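Local coordinates for uncharacterized protein (Pyrococcus furiosus, PDB 4XLZ) that removes an acetyl group from N,N'-diacetylchitobiose as a CE-14 family, metal-binding deacetylase of the GlcNAc-PI de-N-acetylase type, at the interface of chains A and B. Sequence-based numbering; all coordinates share one arbitrary frame. Chains: chain A/B, Uncharacterized protein.

The interface of chains A and B. Residues chain A 257-262, 264; chain B 143-146, 151, 191-192, 230, 234, 238.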
# COMPACT_ATOMS: atom_id res chain seq x y z
N PHE A 257 -13.57 25.16 -12.70
CA PHE A 257 -12.61 25.89 -11.88
C PHE A 257 -11.87 24.95 -10.92
O PHE A 257 -10.95 25.39 -10.30
CB PHE A 257 -13.32 26.98 -11.06
CG PHE A 257 -13.50 28.33 -11.82
CD1 PHE A 257 -13.65 28.35 -13.21
CD2 PHE A 257 -13.45 29.51 -11.07
CE1 PHE A 257 -13.81 29.59 -13.91
CE2 PHE A 257 -13.62 30.76 -11.74
CZ PHE A 257 -13.79 30.81 -13.15
N TYR A 258 -12.34 23.70 -10.79
CA TYR A 258 -11.65 22.68 -9.95
C TYR A 258 -10.50 22.15 -10.72
O TYR A 258 -9.93 21.11 -10.21
CB TYR A 258 -12.69 21.57 -9.61
CG TYR A 258 -13.77 21.92 -8.59
CD1 TYR A 258 -13.54 21.71 -7.28
CD2 TYR A 258 -14.94 22.53 -9.07
CE1 TYR A 258 -14.52 22.09 -6.35
CE2 TYR A 258 -15.95 22.88 -8.16
CZ TYR A 258 -15.73 22.62 -6.87
OH TYR A 258 -16.72 22.90 -5.92
N HIS A 259 -10.07 22.72 -11.84
CA HIS A 259 -8.95 22.06 -12.54
C HIS A 259 -8.26 23.08 -13.40
O HIS A 259 -8.99 23.81 -14.16
CB HIS A 259 -9.56 20.93 -13.37
CG HIS A 259 -8.60 20.09 -14.14
ND1 HIS A 259 -7.49 19.48 -13.50
CD2 HIS A 259 -8.55 19.70 -15.45
CE1 HIS A 259 -6.87 18.70 -14.39
NE2 HIS A 259 -7.48 18.83 -15.57
N ILE A 260 -6.94 23.13 -13.33
CA ILE A 260 -6.12 24.00 -14.17
C ILE A 260 -6.64 25.43 -14.34
O ILE A 260 -6.36 26.06 -15.42
CB ILE A 260 -5.74 23.37 -15.55
CG1 ILE A 260 -6.96 23.23 -16.48
CG2 ILE A 260 -5.02 21.96 -15.33
CD1 ILE A 260 -6.50 22.87 -17.92
N THR A 261 -7.16 26.04 -13.27
CA THR A 261 -7.76 27.38 -13.46
C THR A 261 -6.97 28.32 -12.56
O THR A 261 -7.19 28.37 -11.30
CB THR A 261 -9.26 27.36 -13.05
OG1 THR A 261 -9.97 26.57 -13.97
CG2 THR A 261 -9.87 28.77 -13.14
N PRO A 262 -6.12 29.21 -13.15
CA PRO A 262 -5.22 30.01 -12.31
C PRO A 262 -5.91 31.18 -11.64
O PRO A 262 -5.28 31.82 -10.77
CB PRO A 262 -4.13 30.46 -13.30
CG PRO A 262 -4.80 30.44 -14.62
CD PRO A 262 -5.82 29.29 -14.59
N ALA A 264 -9.07 30.77 -10.09
CA ALA A 264 -10.16 30.24 -9.35
C ALA A 264 -10.39 30.93 -8.00
O ALA A 264 -11.59 30.95 -7.56
CB ALA A 264 -9.94 28.69 -9.11
N LEU B 143 -1.26 24.74 -7.27
CA LEU B 143 -2.35 25.57 -7.93
C LEU B 143 -3.59 25.51 -7.04
O LEU B 143 -4.05 24.41 -6.74
CB LEU B 143 -2.60 24.90 -9.26
CG LEU B 143 -3.74 25.63 -10.07
CD1 LEU B 143 -3.25 27.11 -10.43
CD2 LEU B 143 -4.08 24.83 -11.32
N PRO B 144 -4.18 26.68 -6.67
CA PRO B 144 -5.36 26.59 -5.80
C PRO B 144 -6.50 25.87 -6.53
O PRO B 144 -6.74 26.02 -7.77
CB PRO B 144 -5.73 28.09 -5.57
CG PRO B 144 -4.28 28.77 -5.62
CD PRO B 144 -3.61 28.04 -6.78
N TYR B 145 -7.17 25.05 -5.76
CA TYR B 145 -8.42 24.32 -6.12
C TYR B 145 -8.16 23.24 -7.20
O TYR B 145 -9.09 22.67 -7.73
CB TYR B 145 -9.52 25.31 -6.66
CG TYR B 145 -9.93 26.26 -5.55
CD1 TYR B 145 -10.60 25.75 -4.46
CD2 TYR B 145 -9.55 27.60 -5.58
CE1 TYR B 145 -10.92 26.60 -3.37
CE2 TYR B 145 -9.87 28.47 -4.51
CZ TYR B 145 -10.58 27.93 -3.43
OH TYR B 145 -10.86 28.74 -2.34
N GLU B 146 -6.86 22.90 -7.42
CA GLU B 146 -6.62 21.82 -8.39
C GLU B 146 -7.11 20.51 -7.78
O GLU B 146 -6.57 20.06 -6.76
CB GLU B 146 -5.11 21.70 -8.67
CG GLU B 146 -4.77 20.52 -9.59
CD GLU B 146 -5.65 20.51 -10.85
OE1 GLU B 146 -5.41 21.47 -11.65
OE2 GLU B 146 -6.44 19.61 -11.06
N HIS B 151 -2.70 15.50 -11.58
CA HIS B 151 -1.94 16.75 -11.78
C HIS B 151 -1.13 17.12 -10.55
O HIS B 151 0.06 17.51 -10.62
CB HIS B 151 -2.95 17.89 -12.05
CG HIS B 151 -3.33 17.95 -13.48
ND1 HIS B 151 -3.24 19.14 -14.16
CD2 HIS B 151 -3.70 16.97 -14.35
CE1 HIS B 151 -3.63 18.91 -15.43
NE2 HIS B 151 -3.86 17.62 -15.59
N TYR B 191 0.83 25.87 -15.47
CA TYR B 191 -0.46 25.77 -14.80
C TYR B 191 -0.35 26.38 -13.43
O TYR B 191 -0.73 25.76 -12.39
CB TYR B 191 -1.01 24.32 -14.70
CG TYR B 191 -1.41 23.62 -15.93
CD1 TYR B 191 -2.16 24.25 -16.95
CD2 TYR B 191 -1.28 22.24 -16.04
CE1 TYR B 191 -2.68 23.54 -18.02
CE2 TYR B 191 -1.77 21.48 -17.15
CZ TYR B 191 -2.53 22.18 -18.13
OH TYR B 191 -3.08 21.46 -19.09
N THR B 192 0.09 27.67 -13.40
CA THR B 192 0.40 28.33 -12.11
C THR B 192 -0.40 29.59 -11.89
O THR B 192 -0.62 30.42 -12.83
CB THR B 192 1.94 28.56 -11.98
OG1 THR B 192 2.20 29.15 -10.68
CG2 THR B 192 2.43 29.59 -13.05
N PHE B 230 -12.24 29.41 -22.47
CA PHE B 230 -11.33 29.21 -21.29
C PHE B 230 -9.86 29.45 -21.57
O PHE B 230 -9.20 30.22 -20.87
CB PHE B 230 -11.59 27.76 -20.78
CG PHE B 230 -10.68 27.38 -19.54
CD1 PHE B 230 -10.72 28.08 -18.37
CD2 PHE B 230 -9.96 26.25 -19.64
CE1 PHE B 230 -9.91 27.73 -17.26
CE2 PHE B 230 -9.16 25.89 -18.54
CZ PHE B 230 -9.18 26.63 -17.39
N VAL B 234 -7.42 32.27 -20.00
CA VAL B 234 -6.14 32.03 -19.30
C VAL B 234 -4.95 32.74 -19.93
O VAL B 234 -4.09 33.27 -19.21
CB VAL B 234 -5.93 30.48 -19.25
CG1 VAL B 234 -4.56 30.11 -18.70
CG2 VAL B 234 -7.02 29.79 -18.38
N TYR B 238 -2.35 35.69 -18.26
CA TYR B 238 -0.89 35.75 -18.23
C TYR B 238 -0.41 36.93 -19.08
O TYR B 238 0.50 37.68 -18.55
CB TYR B 238 -0.26 34.46 -18.74
CG TYR B 238 -0.52 33.28 -17.79
CD1 TYR B 238 -0.15 33.34 -16.48
CD2 TYR B 238 -1.07 32.14 -18.30
CE1 TYR B 238 -0.37 32.20 -15.63
CE2 TYR B 238 -1.31 30.98 -17.48
CZ TYR B 238 -0.90 31.08 -16.20
OH TYR B 238 -1.16 29.94 -15.39
O HOH W 1 -7.99 24.95 -10.54
O HOH W 2 -6.09 28.46 -8.90
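A C-terminal segment of chain A docks into the metal-site region of chain B, a patch of an interface between two copies that is not an exact two-fold and may help hold the deposited six-chain assembly together; because B:His151 is a metal ligand, the neighbouring chain probably helps wall the active site. B:Glu146, bent at chi2 (50°), grips the incoming segment with both carboxylate oxygens. Its OE2 offers the syn lone pair to ND1 of A:His259 at 2.7 Å, in the plane of the imidazole, while the carboxylate itself stands nearly perpendicular to that ring. Its OE1 takes the backbone N of A:Ile260 at 2.8 Å, from above the carboxylate plane. An alanine in place of B:Glu146 would remove both acceptors and would probably loosen the hold on the A:His259 ring and on the backbone at A:Ile260. The same imidazole, its CG anti to the backbone N (chi1 -178°), sets CE1 over the centre of the B:His151 ring, edge to face. Beside it A:Ile260 projects CG2 onto the face of B:Tyr191, 3.6 Å from the ring centroid, and CG1 toward CE2 of B:Phe230. A:Pro262 lies against B:Val234 and the hydroxyl of B:Tyr238, which itself donates a hydrogen bond from OH to the carbonyl O of B:Thr192 at 2.7 Å. Two waters join the backbones: water 1 links A:Phe257 O and A:Thr261 N to B:Pro144 O, and the O of water 2 lies 2.6 Å from A:Thr261 O and 2.8 Å from B:Pro144 O.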